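Local coordinates for protein NADPH-dependent nitro/flavin reductase (Bacillus subtilis, PDB 3N2S) that uses NADPH to drive flavin (FMN) reduction as a homodimeric flavoenzyme, and also reduces nitroaromatic compounds, quinones and azo dyes, at residues 26-29 against 30-34; 82-85 against 86-89; 144-148 against 149-153; 196-199 against 200-203; 219-222 against 223-227. All blocks are in the same frame, centred on the assembly; numbering follows the deposited sequence.

The five contacts are local, each joining residues one helical turn or so apart, and they come along the chain in numerical order. Interactions 1, 2 and 3 lie in the nitroreductase family region, on helix 24-35, at the start of helix 84-92 and at the end of helix 142-149. Interactions 2 and 3 have centres about 16 Å apart and touch where the ring of Tyr-84 meets Pro-152 and Asp-153. Interactions 4 and 5 belong to successive helices, 191-213 and 221-229, with centres about 12 Å apart; Trp-221 packs there on Met-198 and Tyr-201. From interaction 2 to interaction 4 the centres are about 46 Å apart. All five reach the second subunit, as expected of an intertwined homodimer.

Interaction 1 of 5, residues 26-29 against 30-34; sequences EIDT and LVKSA
Ser-33 turns its hydroxyl back onto the carbonyl of Thr-29, OG to O 2.8 Å, while its own backbone N bonds to the same oxygen. Thr-29 O is thus gripped by two donors, which arrive from opposite faces of the carbonyl plane; OG stands well above that plane, 39° out of it. OG lies opposite the carbonyl carbon of its own residue (chi1 -68°), from where it can reach the preceding turn. With an alanine in place of Ser-33, Thr-29 O is likely to keep its backbone bond but lose the hydroxyl that grips it from the other face. The carbonyls of Glu-26, Ile-27 and Asp-28 each accept from the N of the residue four positions on, the straightest bond being Lys-32 N to Asp-28 O at 172°. Asp-28 OD2 lies against Lys-32 CD at 3.3 Å, but NZ stays 4.5 Å from it, beyond a salt bridge; Asp-28 OD1 pairs instead with Lys-178 of the second subunit. Thr-29 OG1 bonds to Glu-25 O. A serine hydroxyl bonded to the carbonyl four residues back is a common intrahelical motif; helix 24-35 here runs between the core and the dimer interface.

Interaction 2 of 5, residues 82-85 against 86-89; sequences DLYR and HQQL
This is a helix-start contact, mostly buried, where strand 75-82 gives way to helix 84-92: the first turn is capped by an aspartate and flanked by a tyrosine-glutamine pair. Asp-82 OD1 accepts from Arg-85 N at 3.1 Å, on the syn side of the carboxylate, and more weakly from Tyr-84 N. Its other oxygen bonds to Ser-47 and to Tyr-187 of the second subunit. On the side facing the second subunit Gln-88 lays its CG over one face of the Tyr-84 ring, 3.7 Å from the centroid and 19° off the normal, a CH-pi contact offset toward the rim. The Gln-88 chain bends at its second torsion (-61°), bringing OE1 to 3.4 Å from Tyr-84 CE1, with amide and ring planes 48° apart. His-86 meets the turn differently: its ring edge lies near Asp-82 O, CE1 to O 3.3 Å, while NE2 bonds to Val-43 O. Arg-85 sends its guanidinium to Tyr-46 O and to Ala-180 O of the second subunit. A side-chain carboxylate accepting the first backbone N-H groups is the hallmark of helix N-terminal capping, here within the nitroreductase fold at its dimer interface.

Interaction 3 of 5, residues 144-148 against 149-153; sequences KVTEV and LQTPD
Leu-149 packs beside Val-145, the two side chains pointing the same way, with CD1 3.8 Å from Val-145 CG1, and its N bonds to Val-145 O. This is the tight side: Leu-149 continues onto Ile-49 and Val-51 of strand 46-51, and Val-145 onto Leu-60 and Leu-63 of helix 54-63. Cutting Leu-149 back to an alanine is likely to open a gap between Val-145 and strand 46-51. Nearby, the side chains of Thr-146 and Thr-151 cross at about a right angle, Thr-151 OG1 lying 3.3 Å from Thr-146 CB. The hydroxyl of Thr-146 turns elsewhere, to Asp-143 O and Tyr-240 OH. Glu-147 and Gln-150 form the exposed side. Gln-150, with positive phi, folds its chain back at the second torsion (-76°) and points NE2 at Glu-147 O, 2.8 Å away. That bond is straight (174°), lies in the planes of both groups and uses a carbonyl lone pair. Thr-151 N closes the helix end onto Thr-146 O at 3.1 Å, and a water donates to both Thr-146 O and Thr-151 O. A positive-phi residue, with chain and side chain turning back onto the last carbonyls, is characteristic of a helix C-terminus, here leading toward strand 155-164.

Interaction 4 of 5, residues 196-199 against 200-203; sequences HTMN and TYDK
Thr-200 directs OG1 at His-196 O, 2.7 Å away, and its backbone N reaches the same oxygen at 3.1 Å from the opposite face of the carbonyl plane. A first torsion of -60°, OG1 beside the backbone N, lets the hydroxyl reach back; it also stands over the centre of the His-196 ring, 4.3 Å above its plane. Tyr-201 follows, N bonded to Thr-197 O, its ring edge meeting the methyl of selenomethionine Met-198, CE to CD2 4.4 Å. Its hydroxyl bonds to Pro-174 O and to Gln-44 of the second subunit. Asp-202 donates N to Met-198 O, and a water links its OD2 (2.8 Å) to Asn-199 OD1 (2.9 Å). Lys-203 closes the turn with N to Asn-199 O, while its NZ forms a salt bridge to Asp-207. The pattern is that of an amphipathic helix: Met-198 and Tyr-201 pack against helix 221-229 and the second subunit, with Thr-200 and Lys-203 on the exposed side.

Interaction 5 of 5, residues 219-222 against 223-227; sequences ETWS and DQILN
Ser-222, Trp-221 and Gln-224 carry this contact at the start of helix 221-229. Ser-222 gives its O to Leu-226 N at 3.3 Å, and Leu-226 CG lies 3.2 Å from that oxygen. Trp-221 receives Ile-225 CG2 over one face of its indole, 3.8 Å from the centroid of the five-membered ring and 27° off its normal. The methyl sits offset toward the rim, nearest NE1 at 3.5 Å. Trp-221 extends its side chain opposite the backbone N (chi1 -175°), bringing a ring face under the Ile-225 methyl, and the backbone reinforces the pair through a nearly straight bond from Ile-225 N to Trp-221 O at 2.8 Å. The extended Gln-224 chain crosses that of Glu-219 at a slant, Glu-219 OE2 approaching Gln-224 CB to 3.5 Å, with carboxylate and amide planes 47° apart. Thr-220, directly before Trp-221, is the N-cap, OG1 accepting from Asp-223 N at 3.2 Å, while Thr-220 O accepts from Gln-224 N. The polar ends find partners beyond: Ser-222 OG with Asp-202, Gln-224 OE1 with Tyr-209, Trp-221 NE1 with Tyr-42 O of the second subunit, and Asp-223 OD1 in a salt bridge to Lys-93 of the second subunit. Helix 221-229 thus begins wedged between helix 191-213, through Met-198 and Tyr-201, and the second subunit, where Ile-225 packs on His-86 of that neighbouring chain.

Interaction 1 of 5, residues 26-29 against 30-34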
loop_
_atom_site.group_PDB
_atom_site.type_symbol
_atom_site.label_atom_id
_atom_site.label_comp_id
_atom_site.label_asym_id
_atom_site.label_seq_id
_atom_site.Cartn_x
_atom_site.Cartn_y
_atom_site.Cartn_z
ATOM N N GLU A 26 -6.722 -3.404 22.091
ATOM C CA GLU A 26 -5.799 -3.837 21.024
ATOM C C GLU A 26 -6.346 -3.415 19.655
ATOM O O GLU A 26 -5.583 -2.884 18.849
ATOM C CB GLU A 26 -5.589 -5.359 21.059
ATOM C CG GLU A 26 -4.667 -5.811 22.184
ATOM C CD GLU A 26 -4.574 -7.306 22.436
ATOM O OE1 GLU A 26 -5.548 -8.036 22.143
ATOM O OE2 GLU A 26 -3.526 -7.742 22.964
ATOM N N ILE A 27 -7.669 -3.641 19.402
ATOM C CA ILE A 27 -8.347 -3.269 18.140
ATOM C C ILE A 27 -8.258 -1.751 17.960
ATOM O O ILE A 27 -7.933 -1.271 16.866
ATOM C CB ILE A 27 -9.821 -3.790 18.102
ATOM C CG1 ILE A 27 -9.856 -5.346 18.014
ATOM C CG2 ILE A 27 -10.630 -3.135 16.947
ATOM C CD1 ILE A 27 -11.200 -5.992 18.356
ATOM N N ASP A 28 -8.547 -1.000 19.046
ATOM C CA ASP A 28 -8.457 0.454 19.008
ATOM C C ASP A 28 -7.057 0.936 18.593
ATOM O O ASP A 28 -6.947 1.779 17.702
ATOM C CB ASP A 28 -8.873 1.065 20.354
ATOM C CG ASP A 28 -8.908 2.566 20.297
ATOM O OD1 ASP A 28 -9.835 3.103 19.673
ATOM O OD2 ASP A 28 -7.967 3.197 20.820
ATOM N N THR A 29 -6.007 0.373 19.206
ATOM C CA THR A 29 -4.603 0.718 18.935
ATOM C C THR A 29 -4.250 0.389 17.468
ATOM O O THR A 29 -3.631 1.214 16.802
ATOM C CB THR A 29 -3.693 0.016 19.951
ATOM O OG1 THR A 29 -4.006 0.508 21.248
ATOM C CG2 THR A 29 -2.217 0.227 19.679
ATOM N N LEU A 30 -4.682 -0.792 16.979
ATOM C CA LEU A 30 -4.449 -1.234 15.600
ATOM C C LEU A 30 -5.087 -0.282 14.582
ATOM O O LEU A 30 -4.427 0.109 13.616
ATOM C CB LEU A 30 -4.958 -2.670 15.400
ATOM C CG LEU A 30 -4.173 -3.772 16.105
ATOM C CD1 LEU A 30 -4.819 -5.103 15.900
ATOM C CD2 LEU A 30 -2.723 -3.786 15.674
ATOM N N VAL A 31 -6.346 0.119 14.822
ATOM C CA VAL A 31 -7.078 1.052 13.960
ATOM C C VAL A 31 -6.398 2.439 13.952
ATOM O O VAL A 31 -6.138 2.982 12.878
ATOM C CB VAL A 31 -8.592 1.116 14.299
ATOM C CG1 VAL A 31 -9.291 2.239 13.520
ATOM C CG2 VAL A 31 -9.271 -0.232 14.033
ATOM N N LYS A 32 -6.088 2.990 15.130
ATOM C CA LYS A 32 -5.387 4.288 15.239
ATOM C C LYS A 32 -4.027 4.242 14.528
ATOM O O LYS A 32 -3.643 5.213 13.878
ATOM C CB LYS A 32 -5.193 4.704 16.720
ATOM C CG LYS A 32 -6.495 5.138 17.408
ATOM C CD LYS A 32 -6.307 5.383 18.910
ATOM C CE LYS A 32 -5.406 6.543 19.260
ATOM N NZ LYS A 32 -4.972 6.490 20.682
ATOM N N SER A 33 -3.301 3.121 14.671
ATOM C CA SER A 33 -2.002 2.940 14.021
ATOM C C SER A 33 -2.154 2.980 12.506
ATOM O O SER A 33 -1.389 3.673 11.831
ATOM C CB SER A 33 -1.366 1.622 14.449
ATOM O OG SER A 33 -1.010 1.680 15.821
ATOM N N ALA A 34 -3.163 2.273 11.983
ATOM C CA ALA A 34 -3.508 2.243 10.556
ATOM C C ALA A 34 -3.783 3.668 10.071
ATOM O O ALA A 34 -3.183 4.113 9.097
ATOM C CB ALA A 34 -4.748 1.372 10.341
#

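Interaction 2 of 5, residues 82-85 against 86-89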
loop_
_atom_site.group_PDB
_atom_site.type_symbol
_atom_site.label_atom_id
_atom_site.label_comp_id
_atom_site.label_asym_id
_atom_site.label_seq_id
_atom_site.Cartn_x
_atom_site.Cartn_y
_atom_site.Cartn_z
ATOM N N ASP A 82 -12.062 3.308 -0.387
ATOM C CA ASP A 82 -13.327 3.983 -0.075
ATOM C C ASP A 82 -13.371 5.400 -0.625
ATOM O O ASP A 82 -12.675 6.277 -0.125
ATOM C CB ASP A 82 -13.594 3.988 1.461
ATOM C CG ASP A 82 -14.960 4.501 1.922
ATOM O OD1 ASP A 82 -15.567 5.316 1.205
ATOM O OD2 ASP A 82 -15.368 4.168 3.054
ATOM N N LEU A 83 -14.247 5.619 -1.605
ATOM C CA LEU A 83 -14.524 6.948 -2.175
ATOM C C LEU A 83 -15.999 7.315 -1.943
ATOM O O LEU A 83 -16.470 8.388 -2.349
ATOM C CB LEU A 83 -14.110 7.013 -3.642
ATOM C CG LEU A 83 -12.579 6.931 -3.883
ATOM C CD1 LEU A 83 -12.239 6.787 -5.334
ATOM C CD2 LEU A 83 -11.845 8.121 -3.268
ATOM N N TYR A 84 -16.716 6.425 -1.249
ATOM C CA TYR A 84 -18.131 6.623 -0.885
ATOM C C TYR A 84 -18.253 7.771 0.127
ATOM O O TYR A 84 -19.170 8.592 0.026
ATOM C CB TYR A 84 -18.713 5.329 -0.335
ATOM C CG TYR A 84 -20.113 5.444 0.233
ATOM C CD1 TYR A 84 -21.231 5.335 -0.589
ATOM C CD2 TYR A 84 -20.323 5.589 1.601
ATOM C CE1 TYR A 84 -22.524 5.385 -0.066
ATOM C CE2 TYR A 84 -21.614 5.640 2.137
ATOM C CZ TYR A 84 -22.711 5.525 1.300
ATOM O OH TYR A 84 -23.983 5.599 1.820
ATOM N N ARG A 85 -17.311 7.835 1.090
ATOM C CA ARG A 85 -17.227 8.896 2.101
ATOM C C ARG A 85 -17.209 10.268 1.400
ATOM O O ARG A 85 -17.966 11.166 1.777
ATOM C CB ARG A 85 -15.933 8.702 2.918
ATOM C CG ARG A 85 -15.666 9.764 4.008
ATOM C CD ARG A 85 -14.399 9.486 4.815
ATOM N NE ARG A 85 -14.483 8.186 5.494
ATOM C CZ ARG A 85 -13.692 7.146 5.230
ATOM N NH1 ARG A 85 -12.706 7.260 4.344
ATOM N NH2 ARG A 85 -13.876 5.991 5.852
ATOM N N HIS A 86 -16.399 10.382 0.341
ATOM C CA HIS A 86 -16.192 11.582 -0.478
ATOM C C HIS A 86 -17.443 11.885 -1.310
ATOM O O HIS A 86 -17.870 13.040 -1.369
ATOM C CB HIS A 86 -14.896 11.427 -1.313
ATOM C CG HIS A 86 -13.759 10.914 -0.471
ATOM N ND1 HIS A 86 -13.656 9.566 -0.125
ATOM C CD2 HIS A 86 -12.788 11.596 0.172
ATOM C CE1 HIS A 86 -12.611 9.477 0.686
ATOM N NE2 HIS A 86 -12.050 10.673 0.881
ATOM N N GLN A 87 -18.069 10.841 -1.893
ATOM C CA GLN A 87 -19.333 10.993 -2.624
ATOM C C GLN A 87 -20.401 11.580 -1.688
ATOM O O GLN A 87 -21.045 12.560 -2.047
ATOM C CB GLN A 87 -19.824 9.634 -3.154
ATOM C CG GLN A 87 -21.061 9.762 -4.053
ATOM C CD GLN A 87 -21.818 8.476 -4.247
ATOM O OE1 GLN A 87 -21.779 7.543 -3.427
ATOM N NE2 GLN A 87 -22.567 8.420 -5.338
ATOM N N GLN A 88 -20.582 10.977 -0.492
ATOM C CA GLN A 88 -21.591 11.411 0.492
ATOM C C GLN A 88 -21.313 12.780 1.128
ATOM O O GLN A 88 -22.241 13.555 1.361
ATOM C CB GLN A 88 -21.801 10.347 1.566
ATOM C CG GLN A 88 -22.480 9.054 1.077
ATOM C CD GLN A 88 -23.886 9.163 0.503
ATOM O OE1 GLN A 88 -24.290 8.324 -0.316
ATOM N NE2 GLN A 88 -24.688 10.125 0.961
ATOM N N LEU A 89 -20.029 13.071 1.383
ATOM C CA LEU A 89 -19.521 14.338 1.922
ATOM C C LEU A 89 -19.996 15.467 0.971
ATOM O O LEU A 89 -20.565 16.460 1.427
ATOM C CB LEU A 89 -17.969 14.210 1.963
ATOM C CG LEU A 89 -17.048 15.384 2.120
ATOM C CD1 LEU A 89 -15.707 14.889 2.570
ATOM C CD2 LEU A 89 -16.836 16.111 0.794
#

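Interaction 3 of 5, residues 144-148 against 149-153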
loop_
_atom_site.group_PDB
_atom_site.type_symbol
_atom_site.label_atom_id
_atom_site.label_comp_id
_atom_site.label_asym_id
_atom_site.label_seq_id
_atom_site.Cartn_x
_atom_site.Cartn_y
_atom_site.Cartn_z
ATOM N N LYS A 144 -19.644 -11.448 -3.999
ATOM C CA LYS A 144 -20.167 -12.102 -2.803
ATOM C C LYS A 144 -19.609 -11.475 -1.530
ATOM O O LYS A 144 -20.337 -11.367 -0.549
ATOM C CB LYS A 144 -19.948 -13.623 -2.856
ATOM C CG LYS A 144 -20.771 -14.269 -3.971
ATOM C CD LYS A 144 -20.683 -15.788 -3.988
ATOM C CE LYS A 144 -21.330 -16.397 -5.218
ATOM N NZ LYS A 144 -22.767 -16.033 -5.353
ATOM N N VAL A 145 -18.338 -11.034 -1.541
ATOM C CA VAL A 145 -17.700 -10.352 -0.401
ATOM C C VAL A 145 -18.439 -9.023 -0.103
ATOM O O VAL A 145 -18.776 -8.761 1.060
ATOM C CB VAL A 145 -16.170 -10.167 -0.621
ATOM C CG1 VAL A 145 -15.562 -9.256 0.436
ATOM C CG2 VAL A 145 -15.454 -11.525 -0.632
ATOM N N THR A 146 -18.794 -8.249 -1.174
ATOM C CA THR A 146 -19.528 -6.995 -0.988
ATOM C C THR A 146 -20.918 -7.256 -0.398
ATOM O O THR A 146 -21.413 -6.419 0.359
ATOM C CB THR A 146 -19.582 -6.150 -2.278
ATOM O OG1 THR A 146 -20.273 -6.863 -3.301
ATOM C CG2 THR A 146 -18.197 -5.726 -2.770
ATOM N N GLU A 147 -21.533 -8.429 -0.706
ATOM C CA GLU A 147 -22.828 -8.800 -0.132
ATOM C C GLU A 147 -22.665 -9.157 1.351
ATOM O O GLU A 147 -23.511 -8.773 2.154
ATOM C CB GLU A 147 -23.461 -9.991 -0.874
ATOM C CG GLU A 147 -23.857 -9.724 -2.307
ATOM C CD GLU A 147 -24.709 -10.852 -2.843
ATOM O OE1 GLU A 147 -24.208 -11.636 -3.678
ATOM O OE2 GLU A 147 -25.865 -10.992 -2.380
ATOM N N VAL A 148 -21.578 -9.893 1.721
ATOM C CA VAL A 148 -21.315 -10.264 3.124
ATOM C C VAL A 148 -21.124 -8.982 3.968
ATOM O O VAL A 148 -21.702 -8.846 5.054
ATOM C CB VAL A 148 -20.088 -11.228 3.249
ATOM C CG1 VAL A 148 -19.636 -11.394 4.700
ATOM C CG2 VAL A 148 -20.369 -12.586 2.625
ATOM N N LEU A 149 -20.319 -8.051 3.454
ATOM C CA LEU A 149 -19.966 -6.814 4.159
ATOM C C LEU A 149 -20.945 -5.664 3.932
ATOM O O LEU A 149 -20.810 -4.625 4.578
ATOM C CB LEU A 149 -18.536 -6.387 3.781
ATOM C CG LEU A 149 -17.417 -7.433 3.991
ATOM C CD1 LEU A 149 -16.110 -6.937 3.406
ATOM C CD2 LEU A 149 -17.239 -7.772 5.460
ATOM N N GLN A 150 -21.910 -5.840 2.996
ATOM C CA GLN A 150 -22.921 -4.826 2.627
ATOM C C GLN A 150 -22.241 -3.489 2.281
ATOM O O GLN A 150 -22.608 -2.429 2.801
ATOM C CB GLN A 150 -24.003 -4.691 3.718
ATOM C CG GLN A 150 -24.883 -5.948 3.854
ATOM C CD GLN A 150 -25.906 -6.084 2.737
ATOM O OE1 GLN A 150 -26.838 -5.277 2.610
ATOM N NE2 GLN A 150 -25.747 -7.093 1.886
ATOM N N THR A 151 -21.176 -3.570 1.461
ATOM C CA THR A 151 -20.439 -2.366 1.078
ATOM C C THR A 151 -21.190 -1.645 -0.027
ATOM O O THR A 151 -21.666 -2.284 -0.960
ATOM C CB THR A 151 -18.977 -2.656 0.728
ATOM O OG1 THR A 151 -18.919 -3.658 -0.285
ATOM C CG2 THR A 151 -18.135 -3.029 1.944
ATOM N N PRO A 152 -21.305 -0.308 0.061
ATOM C CA PRO A 152 -22.048 0.431 -0.973
ATOM C C PRO A 152 -21.208 0.671 -2.226
ATOM O O PRO A 152 -20.062 0.195 -2.318
ATOM C CB PRO A 152 -22.405 1.733 -0.251
ATOM C CG PRO A 152 -21.210 1.964 0.688
ATOM C CD PRO A 152 -20.773 0.584 1.114
ATOM N N ASP A 153 -21.736 1.463 -3.178
ATOM C CA ASP A 153 -20.970 1.794 -4.378
ATOM C C ASP A 153 -19.798 2.678 -3.960
ATOM O O ASP A 153 -19.863 3.293 -2.897
ATOM C CB ASP A 153 -21.832 2.503 -5.426
ATOM C CG ASP A 153 -21.618 1.907 -6.794
ATOM O OD1 ASP A 153 -20.841 2.490 -7.579
ATOM O OD2 ASP A 153 -22.168 0.807 -7.056
HETATM O O HOH W 1 -23.468 -4.505 -0.849
#

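Interaction 4 of 5, residues 196-199 against 200-203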
loop_
_atom_site.group_PDB
_atom_site.type_symbol
_atom_site.label_atom_id
_atom_site.label_comp_id
_atom_site.label_asym_id
_atom_site.label_seq_id
_atom_site.Cartn_x
_atom_site.Cartn_y
_atom_site.Cartn_z
ATOM N N HIS A 196 22.028 -13.410 -13.323
ATOM C CA HIS A 196 22.872 -13.722 -12.167
ATOM C C HIS A 196 22.061 -13.614 -10.868
ATOM O O HIS A 196 22.158 -14.492 -10.014
ATOM C CB HIS A 196 24.077 -12.762 -12.112
ATOM C CG HIS A 196 25.033 -13.045 -11.000
ATOM N ND1 HIS A 196 25.063 -12.267 -9.849
ATOM C CD2 HIS A 196 25.965 -14.018 -10.891
ATOM C CE1 HIS A 196 26.005 -12.793 -9.086
ATOM N NE2 HIS A 196 26.575 -13.850 -9.671
ATOM N N THR A 197 21.281 -12.528 -10.713
ATOM C CA THR A 197 20.487 -12.324 -9.496
ATOM C C THR A 197 19.350 -13.330 -9.404
ATOM O O THR A 197 19.109 -13.858 -8.329
ATOM C CB THR A 197 19.995 -10.863 -9.380
ATOM O OG1 THR A 197 19.214 -10.553 -10.517
ATOM C CG2 THR A 197 21.122 -9.873 -9.266
HETATM N N MSE A 198 18.651 -13.585 -10.525
HETATM C CA MSE A 198 17.534 -14.534 -10.578
HETATM C C MSE A 198 17.991 -15.979 -10.381
HETATM O O MSE A 198 17.288 -16.733 -9.720
HETATM C CB MSE A 198 16.693 -14.358 -11.844
HETATM C CG MSE A 198 16.017 -12.967 -11.924
HETATM SE SE MSE A 198 14.960 -12.477 -10.319
HETATM C CE MSE A 198 14.031 -14.216 -10.174
ATOM N N ASN A 199 19.174 -16.350 -10.912
ATOM C CA ASN A 199 19.750 -17.686 -10.716
ATOM C C ASN A 199 20.092 -17.884 -9.256
ATOM O O ASN A 199 19.799 -18.943 -8.703
ATOM C CB ASN A 199 21.029 -17.886 -11.571
ATOM C CG ASN A 199 20.803 -18.255 -13.014
ATOM O OD1 ASN A 199 19.687 -18.263 -13.539
ATOM N ND2 ASN A 199 21.885 -18.563 -13.694
ATOM N N THR A 200 20.729 -16.873 -8.633
ATOM C CA THR A 200 21.115 -16.908 -7.219
ATOM C C THR A 200 19.848 -17.060 -6.359
ATOM O O THR A 200 19.823 -17.898 -5.465
ATOM C CB THR A 200 21.892 -15.629 -6.843
ATOM O OG1 THR A 200 23.055 -15.556 -7.664
ATOM C CG2 THR A 200 22.306 -15.595 -5.377
ATOM N N TYR A 201 18.823 -16.240 -6.627
ATOM C CA TYR A 201 17.564 -16.302 -5.879
ATOM C C TYR A 201 16.861 -17.628 -6.041
ATOM O O TYR A 201 16.423 -18.185 -5.045
ATOM C CB TYR A 201 16.633 -15.141 -6.245
ATOM C CG TYR A 201 15.463 -14.999 -5.293
ATOM C CD1 TYR A 201 15.659 -14.966 -3.913
ATOM C CD2 TYR A 201 14.174 -14.822 -5.771
ATOM C CE1 TYR A 201 14.588 -14.783 -3.035
ATOM C CE2 TYR A 201 13.098 -14.608 -4.906
ATOM C CZ TYR A 201 13.307 -14.594 -3.541
ATOM O OH TYR A 201 12.232 -14.416 -2.704
ATOM N N ASP A 202 16.783 -18.156 -7.277
ATOM C CA ASP A 202 16.164 -19.458 -7.520
ATOM C C ASP A 202 16.849 -20.590 -6.731
ATOM O O ASP A 202 16.167 -21.475 -6.213
ATOM C CB ASP A 202 16.139 -19.781 -9.019
ATOM C CG ASP A 202 14.942 -19.185 -9.740
ATOM O OD1 ASP A 202 13.980 -18.760 -9.053
ATOM O OD2 ASP A 202 14.923 -19.229 -10.979
ATOM N N LYS A 203 18.182 -20.525 -6.602
ATOM C CA LYS A 203 18.946 -21.517 -5.821
ATOM C C LYS A 203 18.632 -21.319 -4.314
ATOM O O LYS A 203 18.421 -22.302 -3.611
ATOM C CB LYS A 203 20.452 -21.373 -6.098
ATOM C CG LYS A 203 21.288 -22.470 -5.429
ATOM C CD LYS A 203 22.781 -22.186 -5.546
ATOM C CE LYS A 203 23.607 -23.182 -4.767
ATOM N NZ LYS A 203 23.469 -23.020 -3.290
HETATM O O HOH W 2 16.876 -18.731 -12.892
#

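Interaction 5 of 5, residues 219-222 against 223-227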
loop_
_atom_site.group_PDB
_atom_site.type_symbol
_atom_site.label_atom_id
_atom_site.label_comp_id
_atom_site.label_asym_id
_atom_site.label_seq_id
_atom_site.Cartn_x
_atom_site.Cartn_y
_atom_site.Cartn_z
ATOM N N GLU A 219 11.190 -26.748 -5.639
ATOM C CA GLU A 219 10.861 -25.738 -6.643
ATOM C C GLU A 219 11.617 -24.425 -6.458
ATOM O O GLU A 219 11.922 -24.033 -5.329
ATOM C CB GLU A 219 9.342 -25.505 -6.719
ATOM C CG GLU A 219 8.733 -25.015 -5.419
ATOM C CD GLU A 219 7.248 -24.724 -5.422
ATOM O OE1 GLU A 219 6.656 -24.749 -4.324
ATOM O OE2 GLU A 219 6.677 -24.457 -6.503
ATOM N N THR A 220 11.942 -23.771 -7.563
ATOM C CA THR A 220 12.624 -22.483 -7.577
ATOM C C THR A 220 11.530 -21.387 -7.457
ATOM O O THR A 220 10.344 -21.672 -7.634
ATOM C CB THR A 220 13.382 -22.301 -8.892
ATOM O OG1 THR A 220 12.442 -22.266 -9.963
ATOM C CG2 THR A 220 14.471 -23.385 -9.124
ATOM N N TRP A 221 11.937 -20.146 -7.198
ATOM C CA TRP A 221 11.000 -19.033 -7.095
ATOM C C TRP A 221 10.333 -18.766 -8.437
ATOM O O TRP A 221 9.118 -18.648 -8.487
ATOM C CB TRP A 221 11.728 -17.766 -6.614
ATOM C CG TRP A 221 10.805 -16.614 -6.383
ATOM C CD1 TRP A 221 9.942 -16.452 -5.337
ATOM C CD2 TRP A 221 10.684 -15.441 -7.195
ATOM N NE1 TRP A 221 9.298 -15.241 -5.439
ATOM C CE2 TRP A 221 9.737 -14.596 -6.571
ATOM C CE3 TRP A 221 11.321 -14.998 -8.364
ATOM C CZ2 TRP A 221 9.392 -13.345 -7.090
ATOM C CZ3 TRP A 221 10.975 -13.759 -8.882
ATOM C CH2 TRP A 221 10.037 -12.933 -8.233
ATOM N N SER A 222 11.129 -18.663 -9.512
ATOM C CA SER A 222 10.611 -18.368 -10.854
ATOM C C SER A 222 9.591 -19.425 -11.323
ATOM O O SER A 222 8.562 -19.048 -11.855
ATOM C CB SER A 222 11.755 -18.190 -11.847
ATOM O OG SER A 222 12.514 -19.379 -11.924
ATOM N N ASP A 223 9.809 -20.713 -11.018
ATOM C CA ASP A 223 8.825 -21.746 -11.358
ATOM C C ASP A 223 7.552 -21.620 -10.503
ATOM O O ASP A 223 6.466 -21.728 -11.048
ATOM C CB ASP A 223 9.415 -23.149 -11.228
ATOM C CG ASP A 223 10.326 -23.546 -12.388
ATOM O OD1 ASP A 223 10.338 -22.823 -13.424
ATOM O OD2 ASP A 223 10.989 -24.583 -12.279
ATOM N N GLN A 224 7.691 -21.344 -9.197
ATOM C CA GLN A 224 6.566 -21.159 -8.276
ATOM C C GLN A 224 5.699 -19.949 -8.672
ATOM O O GLN A 224 4.489 -20.105 -8.813
ATOM C CB GLN A 224 7.078 -20.994 -6.837
ATOM C CG GLN A 224 5.967 -20.980 -5.784
ATOM C CD GLN A 224 6.479 -20.775 -4.384
ATOM O OE1 GLN A 224 7.478 -20.102 -4.126
ATOM N NE2 GLN A 224 5.823 -21.416 -3.448
ATOM N N ILE A 225 6.310 -18.767 -8.875
ATOM C CA ILE A 225 5.540 -17.557 -9.197
ATOM C C ILE A 225 4.778 -17.637 -10.500
ATOM O O ILE A 225 3.629 -17.198 -10.557
ATOM C CB ILE A 225 6.250 -16.182 -8.936
ATOM C CG1 ILE A 225 7.558 -16.026 -9.729
ATOM C CG2 ILE A 225 6.471 -15.957 -7.442
ATOM C CD1 ILE A 225 7.446 -15.191 -10.924
ATOM N N LEU A 226 5.394 -18.243 -11.526
ATOM C CA LEU A 226 4.781 -18.418 -12.836
ATOM C C LEU A 226 3.643 -19.446 -12.799
ATOM O O LEU A 226 2.603 -19.210 -13.411
ATOM C CB LEU A 226 5.841 -18.784 -13.897
ATOM C CG LEU A 226 6.887 -17.685 -14.215
ATOM C CD1 LEU A 226 7.938 -18.198 -15.153
ATOM C CD2 LEU A 226 6.256 -16.419 -14.770
ATOM N N ASN A 227 3.833 -20.562 -12.056
ATOM C CA ASN A 227 2.801 -21.584 -11.864
ATOM C C ASN A 227 1.537 -20.964 -11.242
ATOM O O ASN A 227 0.438 -21.163 -11.755
ATOM C CB ASN A 227 3.315 -22.714 -10.952
ATOM C CG ASN A 227 2.326 -23.833 -10.737
ATOM O OD1 ASN A 227 1.876 -24.090 -9.615
ATOM N ND2 ASN A 227 1.954 -24.514 -11.808
#